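Probable Ni/Fe-hydrogenase 1 B-type cytochrome subunit (Escherichia coli K-12, PDB 6G94) probably serves as the membrane-bound b-type cytochrome of a nickel-iron hydrogenase, binding heme and taking part in electron transfer. Local coordinates at residues T25-I39 with I59-V73. Numbering follows the deposited sequence.
Sequences TVLCMAVLMVTGYFI and IRLIHFSAGMVFTVV. With HEM (protoporphyrin IX containing Fe), chain B.
Phe70, His63 and Leu32 are the three largest contributors to the contact, each a knob set among four residues of the facing helix. The His63 ring is clamped between two methyls, Leu32 CD2 over one face, 3.7 Å from the ring centroid, and Ile39 CD1 over the opposite face, both CH-pi contacts. At the ring edge ND1 donates to Thr35 OG1 at 2.6 Å, nearly straight at 161° and in the plane of the imidazole, while NE2 at the far side of the ring binds the heme iron at 2.1 Å. Thr35 OG1 is held between its backbone N and carbonyl carbon (chi1 59°), which lets it donate in turn to Val31 O one turn back, where Thr35 N arrives from the other face of the carbonyl plane. A valine at Thr35 would probably leave ND1 without its acceptor and the imidazole freer to turn about its bond to the iron.

This is the bis-histidine heme site of a cytochrome b561-like membrane helix bundle: His184 from helix 177-203 is the second axial ligand, and the two segments here run roughly antiparallel, at 140°, with axes 9.0 Å apart. Gly36 and Gly67 lie close against the porphyrin, where a CB on either would run into or crowd the macrocycle. Near the heme propionates, Arg60 NE donates to HEM O2D at 3.2 Å, and Arg60 NH2 makes a salt bridge to an acidic side chain of the chain of another protein.

Further along, Phe70 extends anti to its backbone N into the hollow between Thr25, Cys28, Met29 and Leu32. Cys28 CB meets the ring edge, and Met29 CE approaches Phe70 CE1 to 3.6 Å. The CD1 branch of Leu32 packs on Phe70 CB at 3.7 Å.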
loop_
_atom_site.group_PDB
_atom_site.type_symbol
_atom_site.label_atom_id
_atom_site.label_comp_id
_atom_site.label_asym_id
_atom_site.label_seq_id
_atom_site.Cartn_x
_atom_site.Cartn_y
_atom_site.Cartn_z
ATOM N N THR I 25 21.112 -16.761 42.105
ATOM C CA THR I 25 22.193 -16.396 41.197
ATOM C C THR I 25 22.167 -17.141 39.858
ATOM O O THR I 25 22.373 -16.548 38.809
ATOM C CB THR I 25 23.541 -16.675 41.858
ATOM O OG1 THR I 25 23.480 -16.254 43.214
ATOM C CG2 THR I 25 24.608 -15.903 41.203
ATOM N N VAL I 26 21.901 -18.436 39.901
ATOM C CA VAL I 26 21.778 -19.241 38.687
ATOM C C VAL I 26 20.568 -18.774 37.896
ATOM O O VAL I 26 20.637 -18.628 36.692
ATOM C CB VAL I 26 21.680 -20.746 39.014
ATOM C CG1 VAL I 26 21.291 -21.563 37.786
ATOM C CG2 VAL I 26 22.993 -21.232 39.597
ATOM N N LEU I 27 19.468 -18.529 38.588
ATOM C CA LEU I 27 18.258 -18.059 37.958
ATOM C C LEU I 27 18.530 -16.693 37.346
ATOM O O LEU I 27 18.161 -16.453 36.228
ATOM C CB LEU I 27 17.124 -18.011 38.984
ATOM C CG LEU I 27 15.711 -17.663 38.536
ATOM C CD1 LEU I 27 15.214 -18.738 37.591
ATOM C CD2 LEU I 27 14.825 -17.567 39.752
ATOM N N CYS I 28 19.208 -15.827 38.086
ATOM C CA CYS I 28 19.591 -14.514 37.598
ATOM C C CYS I 28 20.509 -14.630 36.405
ATOM O O CYS I 28 20.243 -14.069 35.358
ATOM C CB CYS I 28 20.233 -13.683 38.701
ATOM S SG CYS I 28 19.023 -12.999 39.842
ATOM N N MET I 29 21.579 -15.383 36.566
ATOM C CA MET I 29 22.512 -15.680 35.478
ATOM C C MET I 29 21.795 -16.128 34.202
ATOM O O MET I 29 22.025 -15.570 33.144
ATOM C CB MET I 29 23.528 -16.743 35.919
ATOM C CG MET I 29 24.733 -16.886 35.006
ATOM S SD MET I 29 25.624 -15.333 34.906
ATOM C CE MET I 29 26.464 -15.303 36.486
ATOM N N ALA I 30 20.909 -17.118 34.311
ATOM C CA ALA I 30 20.219 -17.658 33.135
ATOM C C ALA I 30 19.390 -16.584 32.452
ATOM O O ALA I 30 19.195 -16.617 31.239
ATOM C CB ALA I 30 19.346 -18.844 33.501
ATOM N N VAL I 31 18.928 -15.620 33.233
ATOM C CA VAL I 31 18.028 -14.614 32.721
ATOM C C VAL I 31 18.841 -13.468 32.123
ATOM O O VAL I 31 18.523 -12.977 31.034
ATOM C CB VAL I 31 17.038 -14.117 33.810
ATOM C CG1 VAL I 31 16.348 -12.837 33.378
ATOM C CG2 VAL I 31 15.995 -15.183 34.114
ATOM N N LEU I 32 19.905 -13.066 32.819
ATOM C CA LEU I 32 20.779 -12.005 32.341
ATOM C C LEU I 32 21.476 -12.377 31.034
ATOM O O LEU I 32 21.822 -11.502 30.245
ATOM C CB LEU I 32 21.812 -11.644 33.400
ATOM C CG LEU I 32 21.317 -10.767 34.541
ATOM C CD1 LEU I 32 22.173 -10.983 35.767
ATOM C CD2 LEU I 32 21.308 -9.299 34.156
ATOM N N MET I 33 21.661 -13.681 30.809
ATOM C CA MET I 33 22.269 -14.209 29.586
ATOM C C MET I 33 21.259 -14.242 28.453
ATOM O O MET I 33 21.418 -13.531 27.472
ATOM C CB MET I 33 22.831 -15.609 29.827
ATOM C CG MET I 33 24.106 -15.629 30.663
ATOM S SD MET I 33 25.029 -17.191 30.673
ATOM C CE MET I 33 23.726 -18.433 30.643
ATOM N N VAL I 34 20.216 -15.057 28.595
ATOM C CA VAL I 34 19.130 -15.085 27.613
ATOM C C VAL I 34 18.602 -13.686 27.208
ATOM O O VAL I 34 18.354 -13.447 26.024
ATOM C CB VAL I 34 17.969 -15.963 28.099
ATOM C CG1 VAL I 34 16.857 -15.994 27.070
ATOM C CG2 VAL I 34 18.454 -17.365 28.354
ATOM N N THR I 35 18.470 -12.764 28.170
ATOM C CA THR I 35 17.959 -11.409 27.853
ATOM C C THR I 35 19.037 -10.554 27.223
ATOM O O THR I 35 18.804 -9.939 26.178
ATOM C CB THR I 35 17.349 -10.616 29.053
ATOM O OG1 THR I 35 18.320 -10.436 30.088
ATOM C CG2 THR I 35 16.136 -11.304 29.600
ATOM N N GLY I 36 20.208 -10.509 27.854
ATOM C CA GLY I 36 21.318 -9.707 27.349
ATOM C C GLY I 36 21.747 -10.099 25.935
ATOM O O GLY I 36 22.155 -9.248 25.126
ATOM N N TYR I 37 21.653 -11.398 25.641
ATOM C CA TYR I 37 21.884 -11.898 24.298
ATOM C C TYR I 37 21.007 -11.160 23.277
ATOM O O TYR I 37 21.506 -10.681 22.272
ATOM C CB TYR I 37 21.634 -13.411 24.222
ATOM C CG TYR I 37 21.915 -13.970 22.848
ATOM C CD1 TYR I 37 23.226 -14.056 22.375
ATOM C CD2 TYR I 37 20.873 -14.377 22.005
ATOM C CE1 TYR I 37 23.498 -14.542 21.109
ATOM C CE2 TYR I 37 21.138 -14.864 20.733
ATOM C CZ TYR I 37 22.454 -14.944 20.293
ATOM O OH TYR I 37 22.750 -15.417 19.042
ATOM N N PHE I 38 19.708 -11.079 23.562
ATOM C CA PHE I 38 18.733 -10.479 22.666
ATOM C C PHE I 38 18.670 -8.942 22.704
ATOM O O PHE I 38 18.009 -8.330 21.865
ATOM C CB PHE I 38 17.362 -11.087 22.927
ATOM C CG PHE I 38 17.263 -12.511 22.514
ATOM C CD1 PHE I 38 17.651 -12.903 21.247
ATOM C CD2 PHE I 38 16.782 -13.471 23.396
ATOM C CE1 PHE I 38 17.570 -14.233 20.865
ATOM C CE2 PHE I 38 16.694 -14.807 23.025
ATOM C CZ PHE I 38 17.098 -15.190 21.753
ATOM N N ILE I 39 19.360 -8.320 23.655
ATOM C CA ILE I 39 19.547 -6.877 23.610
ATOM C C ILE I 39 20.531 -6.532 22.499
ATOM O O ILE I 39 20.425 -5.490 21.878
ATOM C CB ILE I 39 19.996 -6.314 24.980
ATOM C CG1 ILE I 39 18.827 -6.399 25.987
ATOM C CG2 ILE I 39 20.514 -4.880 24.877
ATOM C CD1 ILE I 39 19.203 -6.246 27.448
ATOM N N ILE I 59 12.211 -7.037 27.738
ATOM C CA ILE I 59 13.473 -7.749 27.801
ATOM C C ILE I 59 14.514 -6.915 28.540
ATOM O O ILE I 59 15.272 -7.427 29.333
ATOM C CB ILE I 59 13.946 -8.080 26.376
ATOM C CG1 ILE I 59 13.096 -9.191 25.798
ATOM C CG2 ILE I 59 15.429 -8.425 26.299
ATOM C CD1 ILE I 59 13.276 -9.301 24.299
ATOM N N ARG I 60 14.539 -5.626 28.259
ATOM C CA ARG I 60 15.506 -4.729 28.874
ATOM C C ARG I 60 15.176 -4.543 30.340
ATOM O O ARG I 60 16.051 -4.373 31.160
ATOM C CB ARG I 60 15.551 -3.385 28.129
ATOM C CG ARG I 60 15.846 -3.501 26.638
ATOM C CD ARG I 60 15.990 -2.171 25.903
ATOM N NE ARG I 60 16.683 -1.161 26.694
ATOM C CZ ARG I 60 16.100 -0.069 27.143
ATOM N NH1 ARG I 60 16.757 0.793 27.882
ATOM N NH2 ARG I 60 14.844 0.138 26.848
ATOM N N LEU I 61 13.892 -4.594 30.651
ATOM C CA LEU I 61 13.415 -4.328 32.001
ATOM C C LEU I 61 13.762 -5.522 32.871
ATOM O O LEU I 61 14.310 -5.355 33.965
ATOM C CB LEU I 61 11.902 -4.092 32.005
ATOM C CG LEU I 61 11.149 -3.942 33.337
ATOM C CD1 LEU I 61 10.101 -2.850 33.215
ATOM C CD2 LEU I 61 10.483 -5.242 33.760
ATOM N N ILE I 62 13.419 -6.719 32.378
ATOM C CA ILE I 62 13.731 -7.967 33.034
ATOM C C ILE I 62 15.241 -8.056 33.235
ATOM O O ILE I 62 15.694 -8.503 34.279
ATOM C CB ILE I 62 13.201 -9.155 32.219
ATOM C CG1 ILE I 62 11.676 -9.128 32.190
ATOM C CG2 ILE I 62 13.664 -10.469 32.820
ATOM C CD1 ILE I 62 11.051 -10.162 31.289
ATOM N N HIS I 63 16.015 -7.593 32.259
ATOM C CA HIS I 63 17.463 -7.573 32.365
ATOM C C HIS I 63 17.953 -6.673 33.492
ATOM O O HIS I 63 18.693 -7.107 34.358
ATOM C CB HIS I 63 18.093 -7.174 31.035
ATOM C CG HIS I 63 19.570 -7.427 30.962
ATOM N ND1 HIS I 63 20.099 -8.654 30.632
ATOM C CD2 HIS I 63 20.631 -6.606 31.169
ATOM C CE1 HIS I 63 21.419 -8.580 30.651
ATOM N NE2 HIS I 63 21.768 -7.352 30.974
ATOM N N PHE I 64 17.535 -5.418 33.499
ATOM C CA PHE I 64 18.081 -4.453 34.469
ATOM C C PHE I 64 17.781 -4.846 35.912
ATOM O O PHE I 64 18.579 -4.596 36.822
ATOM C CB PHE I 64 17.556 -3.041 34.199
ATOM C CG PHE I 64 17.753 -2.573 32.787
ATOM C CD1 PHE I 64 18.805 -3.056 32.010
ATOM C CD2 PHE I 64 16.887 -1.639 32.234
ATOM C CE1 PHE I 64 18.980 -2.638 30.704
ATOM C CE2 PHE I 64 17.055 -1.202 30.923
ATOM C CZ PHE I 64 18.104 -1.704 30.158
ATOM N N SER I 65 16.625 -5.477 36.107
ATOM C CA SER I 65 16.115 -5.733 37.441
ATOM C C SER I 65 16.593 -7.114 37.902
ATOM O O SER I 65 16.819 -7.323 39.103
ATOM C CB SER I 65 14.587 -5.520 37.510
ATOM O OG SER I 65 13.887 -6.480 36.756
ATOM N N ALA I 66 16.814 -8.029 36.951
ATOM C CA ALA I 66 17.578 -9.259 37.233
ATOM C C ALA I 66 19.010 -8.911 37.611
ATOM O O ALA I 66 19.614 -9.544 38.458
ATOM C CB ALA I 66 17.548 -10.220 36.059
ATOM N N GLY I 67 19.533 -7.872 36.992
ATOM C CA GLY I 67 20.854 -7.394 37.307
ATOM C C GLY I 67 20.913 -6.716 38.650
ATOM O O GLY I 67 21.974 -6.626 39.247
ATOM N N MET I 68 19.771 -6.227 39.121
ATOM C CA MET I 68 19.675 -5.637 40.453
ATOM C C MET I 68 19.763 -6.747 41.477
ATOM O O MET I 68 20.659 -6.743 42.323
ATOM C CB MET I 68 18.376 -4.839 40.617
ATOM C CG MET I 68 18.331 -3.550 39.807
ATOM S SD MET I 68 19.365 -2.259 40.521
ATOM C CE MET I 68 18.961 -0.847 39.491
ATOM N N VAL I 69 18.840 -7.704 41.367
ATOM C CA VAL I 69 18.794 -8.881 42.250
ATOM C C VAL I 69 20.145 -9.603 42.275
ATOM O O VAL I 69 20.718 -9.821 43.353
ATOM C CB VAL I 69 17.673 -9.873 41.854
ATOM C CG1 VAL I 69 17.681 -11.077 42.783
ATOM C CG2 VAL I 69 16.313 -9.194 41.887
ATOM N N PHE I 70 20.628 -9.963 41.084
ATOM C CA PHE I 70 21.937 -10.576 40.910
ATOM C C PHE I 70 23.020 -9.823 41.658
ATOM O O PHE I 70 23.799 -10.430 42.366
ATOM C CB PHE I 70 22.309 -10.660 39.430
ATOM C CG PHE I 70 23.694 -11.166 39.187
ATOM C CD1 PHE I 70 23.954 -12.540 39.192
ATOM C CD2 PHE I 70 24.748 -10.283 38.964
ATOM C CE1 PHE I 70 25.239 -13.024 38.982
ATOM C CE2 PHE I 70 26.032 -10.757 38.745
ATOM C CZ PHE I 70 26.276 -12.129 38.750
ATOM N N THR I 71 23.067 -8.506 41.494
ATOM C CA THR I 71 24.102 -7.677 42.123
ATOM C C THR I 71 24.058 -7.749 43.649
ATOM O O THR I 71 25.091 -7.883 44.301
ATOM C CB THR I 71 24.000 -6.201 41.684
ATOM O OG1 THR I 71 24.166 -6.126 40.270
ATOM C CG2 THR I 71 25.084 -5.365 42.314
ATOM N N VAL I 72 22.856 -7.634 44.206
ATOM C CA VAL I 72 22.648 -7.688 45.652
ATOM C C VAL I 72 23.112 -9.042 46.207
ATOM O O VAL I 72 23.971 -9.104 47.098
ATOM C CB VAL I 72 21.171 -7.382 46.011
ATOM C CG1 VAL I 72 20.803 -7.932 47.377
ATOM C CG2 VAL I 72 20.926 -5.878 45.983
ATOM N N VAL I 73 22.553 -10.120 45.659
ATOM C CA VAL I 73 22.879 -11.464 46.097
ATOM C C VAL I 73 24.372 -11.731 45.990
ATOM O O VAL I 73 24.969 -12.182 46.949
ATOM C CB VAL I 73 22.052 -12.527 45.343
ATOM C CG1 VAL I 73 22.501 -13.935 45.705
ATOM C CG2 VAL I 73 20.578 -12.363 45.667
HETATM C CHA HEM B . 23.194 -5.427 28.098
HETATM C CHB HEM B . 24.362 -9.776 29.684
HETATM C CHC HEM B . 24.846 -8.026 34.133
HETATM C CHD HEM B . 23.081 -3.820 32.626
HETATM C C1A HEM B . 23.591 -6.723 28.167
HETATM C C2A HEM B . 23.984 -7.455 27.045
HETATM C C3A HEM B . 24.323 -8.681 27.478
HETATM C C4A HEM B . 24.128 -8.703 28.867
HETATM C CMA HEM B . 24.802 -9.813 26.600
HETATM C CAA HEM B . 23.989 -6.967 25.614
HETATM C CBA HEM B . 25.237 -6.183 25.259
HETATM C CGA HEM B . 25.165 -5.753 23.828
HETATM O O1A HEM B . 25.221 -6.535 22.872
HETATM O O2A HEM B . 25.054 -4.551 23.578
HETATM C C1B HEM B . 24.625 -9.660 31.054
HETATM C C2B HEM B . 25.098 -10.739 31.853
HETATM C C3B HEM B . 25.246 -10.233 33.100
HETATM C C4B HEM B . 24.837 -8.839 33.029
HETATM C CMB HEM B . 25.384 -12.148 31.388
HETATM C CAB HEM B . 25.713 -10.867 34.339
HETATM C CBB HEM B . 25.882 -12.173 34.429
HETATM C C1C HEM B . 24.344 -6.732 34.127
HETATM C C2C HEM B . 24.157 -5.937 35.260
HETATM C C3C HEM B . 23.664 -4.744 34.822
HETATM C C4C HEM B . 23.549 -4.822 33.419
HETATM C CMC HEM B . 24.468 -6.296 36.692
HETATM C CAC HEM B . 23.325 -3.599 35.691
HETATM C CBC HEM B . 22.091 -3.115 35.717
HETATM C C1D HEM B . 23.024 -3.941 31.254
HETATM C C2D HEM B . 22.654 -2.798 30.432
HETATM C C3D HEM B . 22.674 -3.242 29.149
HETATM C C4D HEM B . 23.073 -4.655 29.230
HETATM C CMD HEM B . 22.307 -1.434 30.974
HETATM C CAD HEM B . 22.371 -2.492 27.862
HETATM C CBD HEM B . 20.999 -1.825 27.880
HETATM C CGD HEM B . 20.610 -1.143 26.594
HETATM O O1D HEM B . 21.110 -0.064 26.252
HETATM O O2D HEM B . 19.758 -1.646 25.859
HETATM N NA HEM B . 23.713 -7.485 29.292
HETATM N NB HEM B . 24.481 -8.560 31.789
HETATM N NC HEM B . 23.919 -6.056 33.034
HETATM N ND HEM B . 23.275 -5.025 30.504
HETATM FE FE HEM B . 23.809 -6.696 31.085
#